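Local structure of mandelate racemase/muconate lactonizing enzyme family protein (Sulfitobacter sp. NAS-14.1, 3T4W) at residues T54-W59 with G128-R133; A137-R142 with E314-A319; V179-T184 with C358-F363. The protein probably catalyses a metal-assisted lyase reaction on a carboxylate substrate, in the manner of enolase-superfamily enzymes. One frame throughout, in Å; residues are numbered along the deposited sequence.

Contact 1: T54-W59 with G128-R133; sequences TGIVGW and GKDRDR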
loop_
_atom_site.group_PDB
_atom_site.type_symbol
_atom_site.label_atom_id
_atom_site.label_comp_id
_atom_site.label_asym_id
_atom_site.label_seq_id
_atom_site.Cartn_x
_atom_site.Cartn_y
_atom_site.Cartn_z
ATOM N N THR A 54 34.405 -32.477 29.810
ATOM C CA THR A 54 33.991 -33.316 30.919
ATOM C C THR A 54 33.495 -34.670 30.428
ATOM O O THR A 54 33.033 -35.495 31.214
ATOM C CB THR A 54 32.924 -32.632 31.804
ATOM O OG1 THR A 54 31.759 -32.333 31.023
ATOM C CG2 THR A 54 33.475 -31.348 32.407
ATOM N N GLY A 55 33.594 -34.899 29.123
ATOM C CA GLY A 55 33.259 -36.197 28.558
ATOM C C GLY A 55 31.811 -36.426 28.149
ATOM O O GLY A 55 31.441 -37.529 27.745
ATOM N N ILE A 56 30.983 -35.395 28.241
ATOM C CA ILE A 56 29.608 -35.519 27.771
ATOM C C ILE A 56 29.565 -35.538 26.237
ATOM O O ILE A 56 30.278 -34.781 25.574
ATOM C CB ILE A 56 28.711 -34.395 28.342
ATOM C CG1 ILE A 56 28.904 -34.282 29.859
ATOM C CG2 ILE A 56 27.252 -34.644 28.010
ATOM C CD1 ILE A 56 27.745 -33.606 30.582
ATOM N N VAL A 57 28.741 -36.423 25.682
ATOM C CA VAL A 57 28.608 -36.565 24.235
ATOM C C VAL A 57 27.231 -36.117 23.722
ATOM O O VAL A 57 26.199 -36.472 24.294
ATOM C CB VAL A 57 28.836 -38.022 23.790
ATOM C CG1 VAL A 57 28.603 -38.160 22.287
ATOM C CG2 VAL A 57 30.230 -38.472 24.164
ATOM N N GLY A 58 27.233 -35.341 22.641
ATOM C CA GLY A 58 26.009 -34.949 21.966
ATOM C C GLY A 58 26.049 -35.304 20.488
ATOM O O GLY A 58 27.105 -35.304 19.862
ATOM N N TRP A 59 24.888 -35.624 19.931
ATOM C CA TRP A 59 24.767 -35.866 18.504
ATOM C C TRP A 59 23.931 -34.784 17.817
ATOM O O TRP A 59 22.907 -34.346 18.341
ATOM C CB TRP A 59 24.154 -37.239 18.260
ATOM C CG TRP A 59 25.053 -38.366 18.672
ATOM C CD1 TRP A 59 25.168 -38.911 19.919
ATOM C CD2 TRP A 59 25.966 -39.088 17.830
ATOM N NE1 TRP A 59 26.092 -39.924 19.905
ATOM C CE2 TRP A 59 26.599 -40.055 18.637
ATOM C CE3 TRP A 59 26.310 -39.007 16.477
ATOM C CZ2 TRP A 59 27.558 -40.942 18.133
ATOM C CZ3 TRP A 59 27.261 -39.886 15.977
ATOM C CH2 TRP A 59 27.875 -40.844 16.808
ATOM N N GLY A 128 21.117 -31.240 27.498
ATOM C CA GLY A 128 20.078 -32.091 28.047
ATOM C C GLY A 128 20.646 -33.131 28.997
ATOM O O GLY A 128 20.071 -33.416 30.038
ATOM N N LYS A 129 21.786 -33.706 28.636
ATOM C CA LYS A 129 22.403 -34.719 29.478
ATOM C C LYS A 129 22.994 -34.096 30.739
ATOM O O LYS A 129 22.906 -34.665 31.826
ATOM C CB LYS A 129 23.452 -35.503 28.686
ATOM C CG LYS A 129 22.820 -36.480 27.709
ATOM C CD LYS A 129 23.773 -36.908 26.616
ATOM C CE LYS A 129 23.010 -37.676 25.542
ATOM N NZ LYS A 129 23.897 -38.297 24.516
ATOM N N ASP A 130 23.571 -32.910 30.590
ATOM C CA ASP A 130 24.172 -32.207 31.710
ATOM C C ASP A 130 23.123 -31.785 32.740
ATOM O O ASP A 130 23.395 -31.748 33.937
ATOM C CB ASP A 130 24.930 -30.983 31.202
ATOM C CG ASP A 130 25.570 -30.195 32.316
ATOM O OD1 ASP A 130 26.281 -30.801 33.146
ATOM O OD2 ASP A 130 25.355 -28.968 32.360
ATOM N N ARG A 131 21.927 -31.459 32.266
ATOM C CA ARG A 131 20.838 -31.048 33.145
ATOM C C ARG A 131 20.013 -32.262 33.580
ATOM O O ARG A 131 19.098 -32.145 34.393
ATOM C CB ARG A 131 19.918 -30.056 32.416
ATOM C CG ARG A 131 20.630 -28.930 31.668
ATOM C CD ARG A 131 20.816 -27.723 32.556
ATOM N NE ARG A 131 20.979 -26.485 31.796
ATOM C CZ ARG A 131 22.103 -25.780 31.746
ATOM N NH1 ARG A 131 23.179 -26.193 32.403
ATOM N NH2 ARG A 131 22.157 -24.657 31.046
ATOM N N ASP A 132 20.335 -33.422 33.017
ATOM C CA ASP A 132 19.492 -34.605 33.149
ATOM C C ASP A 132 18.015 -34.305 32.860
ATOM O O ASP A 132 17.145 -34.646 33.654
ATOM C CB ASP A 132 19.637 -35.219 34.542
ATOM C CG ASP A 132 19.145 -36.647 34.597
ATOM O OD1 ASP A 132 18.981 -37.264 33.521
ATOM O OD2 ASP A 132 18.934 -37.160 35.713
ATOM N N ARG A 133 17.740 -33.661 31.728
ATOM C CA ARG A 133 16.365 -33.381 31.308
ATOM C C ARG A 133 16.230 -33.558 29.799
ATOM O O ARG A 133 17.221 -33.516 29.083
ATOM C CB ARG A 133 15.946 -31.955 31.693
ATOM C CG ARG A 133 16.102 -31.605 33.178
ATOM C CD ARG A 133 15.099 -32.340 34.064
ATOM N NE ARG A 133 13.725 -32.069 33.669
ATOM C CZ ARG A 133 12.842 -33.006 33.334
ATOM N NH1 ARG A 133 13.191 -34.284 33.371
ATOM N NH2 ARG A 133 11.604 -32.669 32.975
#
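Ile56, just before strand 57-62, and Val57, its first residue, meet Lys129 and Asp130 near the C-terminal end of helix 110-130, a sheet-to-helix contact in the N-terminal alpha+beta domain of the enolase superfamily. Both branches of Ile56 are used. CG2, anti to the backbone N, lies 4.0 Å from Lys129 CB, while the other branch carries CD1 to 3.9 Å from Asp130 CB, crossing that side chain at about a right angle. Lys129 runs the opposite way, past Ile56 and toward the strand. Its CG sits beside its own backbone N (chi1 -74°) and the chain is extended from there, so CB rests against Ile56 CG2 while CD and NZ carry on to Val57 O. Val57 contributes only its carbonyl; its side chain is directed away and packs on Lys49 and Thr51 of strand 45-52. Asp125, one helical turn before Lys129, has its OD2 hydrogen-bonded to Trp59 N and makes a weak, long ion pair with Lys129 NZ. Between these two segments there is a single hydrogen bond, Lys129 NZ to Val57 O at 2.9 Å, with a C=O...N angle of 150° and the nitrogen tilted 30° from the carbonyl plane.

Contact 2: A137-R142 with E314-A319; sequences ALIGGR and EAKKIA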
loop_
_atom_site.group_PDB
_atom_site.type_symbol
_atom_site.label_atom_id
_atom_site.label_comp_id
_atom_site.label_asym_id
_atom_site.label_seq_id
_atom_site.Cartn_x
_atom_site.Cartn_y
_atom_site.Cartn_z
ATOM N N ALA A 137 12.212 -29.704 27.741
ATOM C CA ALA A 137 12.079 -29.177 29.092
ATOM C C ALA A 137 12.948 -27.939 29.304
ATOM O O ALA A 137 12.723 -27.157 30.230
ATOM C CB ALA A 137 12.416 -30.253 30.118
ATOM N N LEU A 138 13.940 -27.764 28.442
ATOM C CA LEU A 138 14.878 -26.656 28.584
ATOM C C LEU A 138 14.448 -25.482 27.721
ATOM O O LEU A 138 14.958 -24.374 27.866
ATOM C CB LEU A 138 16.297 -27.109 28.215
ATOM C CG LEU A 138 16.810 -28.327 29.004
ATOM C CD1 LEU A 138 18.150 -28.827 28.473
ATOM C CD2 LEU A 138 16.912 -28.012 30.491
ATOM N N ILE A 139 13.490 -25.732 26.835
ATOM C CA ILE A 139 13.037 -24.726 25.888
ATOM C C ILE A 139 11.528 -24.418 25.991
ATOM O O ILE A 139 10.830 -24.299 24.985
ATOM C CB ILE A 139 13.432 -25.115 24.438
ATOM C CG1 ILE A 139 12.785 -26.438 24.022
ATOM C CG2 ILE A 139 14.951 -25.241 24.302
ATOM C CD1 ILE A 139 13.183 -26.888 22.615
ATOM N N GLY A 140 11.019 -24.279 27.209
ATOM C CA GLY A 140 9.636 -23.862 27.378
ATOM C C GLY A 140 8.752 -24.899 28.043
ATOM O O GLY A 140 7.713 -24.562 28.615
ATOM N N GLY A 141 9.157 -26.161 27.957
ATOM C CA GLY A 141 8.492 -27.222 28.685
ATOM C C GLY A 141 7.616 -28.091 27.816
ATOM O O GLY A 141 7.525 -27.895 26.606
ATOM N N ARG A 142 6.958 -29.059 28.440
ATOM C CA ARG A 142 6.079 -29.959 27.709
ATOM C C ARG A 142 4.736 -29.311 27.374
ATOM O O ARG A 142 3.727 -29.551 28.040
ATOM C CB ARG A 142 5.859 -31.244 28.501
ATOM C CG ARG A 142 5.483 -32.425 27.633
ATOM C CD ARG A 142 5.148 -33.619 28.493
ATOM N NE ARG A 142 4.127 -33.289 29.482
ATOM C CZ ARG A 142 3.927 -33.985 30.592
ATOM N NH1 ARG A 142 4.686 -35.043 30.854
ATOM N NH2 ARG A 142 2.976 -33.618 31.441
ATOM N N GLU A 314 17.217 -21.329 17.041
ATOM C CA GLU A 314 16.770 -20.491 15.941
ATOM C C GLU A 314 15.332 -20.833 15.576
ATOM O O GLU A 314 14.501 -19.945 15.402
ATOM C CB GLU A 314 17.683 -20.669 14.722
ATOM C CG GLU A 314 17.339 -19.761 13.532
ATOM C CD GLU A 314 17.717 -18.310 13.781
ATOM O OE1 GLU A 314 18.011 -17.960 14.943
ATOM O OE2 GLU A 314 17.734 -17.517 12.821
ATOM N N ALA A 315 15.047 -22.126 15.466
ATOM C CA ALA A 315 13.713 -22.590 15.100
ATOM C C ALA A 315 12.674 -22.223 16.165
ATOM O O ALA A 315 11.499 -22.049 15.859
ATOM C CB ALA A 315 13.724 -24.090 14.837
ATOM N N LYS A 316 13.105 -22.097 17.414
ATOM C CA LYS A 316 12.205 -21.634 18.464
ATOM C C LYS A 316 11.826 -20.172 18.256
ATOM O O LYS A 316 10.709 -19.760 18.575
ATOM C CB LYS A 316 12.841 -21.816 19.839
ATOM C CG LYS A 316 12.743 -23.229 20.369
ATOM C CD LYS A 316 11.332 -23.535 20.850
ATOM C CE LYS A 316 10.907 -22.591 21.964
ATOM N NZ LYS A 316 9.635 -23.047 22.583
ATOM N N LYS A 317 12.766 -19.392 17.725
ATOM C CA LYS A 317 12.520 -17.980 17.462
ATOM C C LYS A 317 11.573 -17.828 16.285
ATOM O O LYS A 317 10.727 -16.938 16.272
ATOM C CB LYS A 317 13.824 -17.228 17.199
ATOM C CG LYS A 317 14.771 -17.197 18.392
ATOM C CD LYS A 317 15.948 -16.265 18.136
ATOM C CE LYS A 317 16.898 -16.212 19.331
ATOM N NZ LYS A 317 18.025 -15.243 19.112
ATOM N N ILE A 318 11.712 -18.705 15.297
ATOM C CA ILE A 318 10.835 -18.661 14.138
ATOM C C ILE A 318 9.430 -19.083 14.546
ATOM O O ILE A 318 8.448 -18.457 14.151
ATOM C CB ILE A 318 11.356 -19.550 12.981
ATOM C CG1 ILE A 318 12.621 -18.940 12.369
ATOM C CG2 ILE A 318 10.287 -19.729 11.910
ATOM C CD1 ILE A 318 13.532 -19.950 11.737
ATOM N N ALA A 319 9.330 -20.143 15.339
ATOM C CA ALA A 319 8.024 -20.584 15.819
ATOM C C ALA A 319 7.318 -19.453 16.578
ATOM O O ALA A 319 6.109 -19.250 16.430
ATOM C CB ALA A 319 8.160 -21.800 16.690
#
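The connection from the N-terminal domain to the barrel, the loop between helix 110-130 and strand 146-152, comes up against barrel helix 312-323; segments 137-142 and 314-319 of these elements touch through one pair, Ile139 and Lys316. Both are buried, and their CA atoms stand 8.1 Å apart. Lys316 bridges this gap with a folded chain: it bends at chi2 (-75°) and again at chi3, which turns the ammonium toward the loop backbone. NZ donates to Ile139 O at 3.0 Å, with a C=O...N angle of 159° and the nitrogen tilted 21° from the carbonyl plane. Beside this polar link the hydrocarbon parts touch loosely, Ile139 CD1 to Lys316 CD at 4.2 Å. A second partner of NZ is Ser349 OG at the end of helix 337-349, where Leu346 and Ile350 also pack on the lysine; Glu93 of the second subunit adds a weak, long ion pair. With a leucine in place of Lys316, Ile139 O and Ser349 OG would probably lose the partner they share, in a buried setting. Gly140 follows with a positive phi that favours glycine. A buried lysine of a barrel helix thus bonds the backbone of the interdomain connection, in the two-domain fold of the enolase superfamily, a capping domain on a modified (beta/alpha)-barrel.

Contact 3: V179-T184 with C358-F363; sequences VARGYT and CIETPF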
loop_
_atom_site.group_PDB
_atom_site.type_symbol
_atom_site.label_atom_id
_atom_site.label_comp_id
_atom_site.label_asym_id
_atom_site.label_seq_id
_atom_site.Cartn_x
_atom_site.Cartn_y
_atom_site.Cartn_z
ATOM N N VAL A 179 -3.470 -44.903 6.869
ATOM C CA VAL A 179 -4.618 -44.674 7.737
ATOM C C VAL A 179 -4.760 -45.803 8.757
ATOM O O VAL A 179 -4.855 -45.552 9.953
ATOM C CB VAL A 179 -5.919 -44.515 6.918
ATOM C CG1 VAL A 179 -7.148 -44.597 7.818
ATOM C CG2 VAL A 179 -5.903 -43.205 6.150
ATOM N N ALA A 180 -4.751 -47.042 8.280
ATOM C CA ALA A 180 -4.831 -48.211 9.159
ATOM C C ALA A 180 -3.718 -48.225 10.204
ATOM O O ALA A 180 -3.851 -48.853 11.250
ATOM C CB ALA A 180 -4.796 -49.499 8.348
ATOM N N ARG A 181 -2.618 -47.543 9.916
ATOM C CA ARG A 181 -1.491 -47.531 10.838
ATOM C C ARG A 181 -1.522 -46.333 11.785
ATOM O O ARG A 181 -0.590 -46.129 12.565
ATOM C CB ARG A 181 -0.175 -47.583 10.066
ATOM C CG ARG A 181 0.138 -48.957 9.484
ATOM C CD ARG A 181 1.148 -48.840 8.364
ATOM N NE ARG A 181 2.175 -47.865 8.703
ATOM C CZ ARG A 181 2.933 -47.242 7.810
ATOM N NH1 ARG A 181 3.849 -46.366 8.207
ATOM N NH2 ARG A 181 2.773 -47.495 6.517
ATOM N N GLY A 182 -2.594 -45.543 11.707
ATOM C CA GLY A 182 -2.814 -44.448 12.639
ATOM C C GLY A 182 -2.563 -43.046 12.106
ATOM O O GLY A 182 -3.014 -42.059 12.697
ATOM N N TYR A 183 -1.839 -42.948 10.996
ATOM C CA TYR A 183 -1.533 -41.647 10.411
ATOM C C TYR A 183 -2.802 -40.899 10.052
ATOM O O TYR A 183 -3.728 -41.462 9.474
ATOM C CB TYR A 183 -0.644 -41.799 9.185
ATOM C CG TYR A 183 0.812 -42.007 9.532
ATOM C CD1 TYR A 183 1.633 -40.925 9.839
ATOM C CD2 TYR A 183 1.361 -43.282 9.566
ATOM C CE1 TYR A 183 2.966 -41.108 10.157
ATOM C CE2 TYR A 183 2.692 -43.478 9.889
ATOM C CZ TYR A 183 3.491 -42.387 10.182
ATOM O OH TYR A 183 4.816 -42.578 10.501
ATOM N N THR A 184 -2.839 -39.621 10.400
ATOM C CA THR A 184 -4.008 -38.796 10.142
ATOM C C THR A 184 -3.752 -37.777 9.035
ATOM O O THR A 184 -4.565 -36.872 8.823
ATOM C CB THR A 184 -4.433 -38.059 11.412
ATOM O OG1 THR A 184 -3.339 -37.268 11.896
ATOM C CG2 THR A 184 -4.831 -39.061 12.482
ATOM N N CYS A 358 7.424 -37.551 9.112
ATOM C CA CYS A 358 7.981 -38.800 9.611
ATOM C C CYS A 358 8.406 -39.725 8.476
ATOM O O CYS A 358 7.805 -39.733 7.399
ATOM C CB CYS A 358 6.984 -39.518 10.517
ATOM S SG CYS A 358 6.673 -38.695 12.083
ATOM N N ILE A 359 9.451 -40.502 8.734
ATOM C CA ILE A 359 9.940 -41.477 7.777
ATOM C C ILE A 359 10.308 -42.751 8.516
ATOM O O ILE A 359 11.323 -42.798 9.208
ATOM C CB ILE A 359 11.177 -40.958 7.036
ATOM C CG1 ILE A 359 10.893 -39.577 6.438
ATOM C CG2 ILE A 359 11.612 -41.955 5.970
ATOM C CD1 ILE A 359 12.008 -39.029 5.589
ATOM N N GLU A 360 9.474 -43.778 8.374
ATOM C CA GLU A 360 9.706 -45.054 9.039
ATOM C C GLU A 360 10.410 -46.047 8.127
ATOM O O GLU A 360 9.803 -46.616 7.228
ATOM C CB GLU A 360 8.391 -45.665 9.534
ATOM C CG GLU A 360 7.644 -44.816 10.553
ATOM C CD GLU A 360 6.500 -45.567 11.211
ATOM O OE1 GLU A 360 5.329 -45.212 10.955
ATOM O OE2 GLU A 360 6.773 -46.517 11.981
ATOM N N THR A 361 11.698 -46.242 8.363
ATOM C CA THR A 361 12.448 -47.302 7.712
ATOM C C THR A 361 13.200 -48.028 8.805
ATOM O O THR A 361 13.525 -47.430 9.831
ATOM C CB THR A 361 13.477 -46.749 6.714
ATOM O OG1 THR A 361 14.434 -45.956 7.422
ATOM C CG2 THR A 361 12.805 -45.898 5.640
ATOM N N PRO A 362 13.466 -49.325 8.603
ATOM C CA PRO A 362 14.292 -50.105 9.534
ATOM C C PRO A 362 15.587 -49.383 9.906
ATOM O O PRO A 362 16.008 -49.447 11.058
ATOM C CB PRO A 362 14.602 -51.372 8.737
ATOM C CG PRO A 362 13.403 -51.546 7.868
ATOM C CD PRO A 362 12.912 -50.159 7.524
ATOM N N PHE A 363 16.201 -48.688 8.953
ATOM C CA PHE A 363 17.465 -48.016 9.241
ATOM C C PHE A 363 17.324 -46.834 10.206
ATOM O O PHE A 363 18.147 -46.665 11.111
ATOM C CB PHE A 363 18.186 -47.585 7.961
ATOM C CG PHE A 363 19.634 -47.253 8.179
ATOM C CD1 PHE A 363 20.532 -48.238 8.575
ATOM C CD2 PHE A 363 20.101 -45.961 8.008
ATOM C CE1 PHE A 363 21.864 -47.940 8.787
ATOM C CE2 PHE A 363 21.435 -45.658 8.219
ATOM C CZ PHE A 363 22.316 -46.647 8.608
#
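The Tyr183 ring and the Arg181 guanidinium are both approached at the edge, near their planes, by the same atom, Glu360 OE1; between these two segments neither group uses a face. The carboxylate is turned 47° from the ring and 66° from the guanidinium. Tyr183 OH donates to Glu360 OE1 at 2.7 Å, meeting the oxygen on its anti side and 29° out of the carboxylate plane. Arg181 NH1 reaches Glu360 OE1 at 3.3 Å, a salt bridge whose hydrogen bond is weak. Glu360, extended beyond CG, comes toward the tyrosine from the opposite direction, whereas Arg181, bent at chi3, slides past Glu360 in the opposite direction. Cys358 CB lies 3.8 Å from Tyr183 OH, again at the ring edge, and Val374 packs against both residues. The segments thus join the turn after barrel helix 168-180, closed by a Schellman motif at Gly182, to the chain leaving strand 356-358, whose Cys358 makes a backbone hydrogen bond with Tyr150 of strand 146-152. The stronger partner of Arg181 is Asp177, which holds NH2. Chemically, the hydrogen bond from the buried Tyr183 is the firmer of the two links to Glu360, and the arginine probably adds a weaker, largely electrostatic hold on OE1.

Overall arrangement
Contacts 1 and 2 form one continuous region: their centres are 18 Å apart, and Leu138 CD1 of contact 2 packs 3.8 Å from Gly128 CA of contact 1. Both also touch the second subunit, where Arg133 pairs with Glu90 and Lys317 with Glu323 of that copy. Contact 3 stands apart, its centre 30 Å from contact 1 and 26 Å from contact 2, with nearest atoms about 11 and 16 Å away. Along the chain contact 1 closes first, whereas contacts 2 and 3 alternate their segments. Contact 1 lies in the N-terminal domain, contact 2 joins it to the barrel, and contact 3 belongs to the barrel; in this superfamily the active site lies between those two domains.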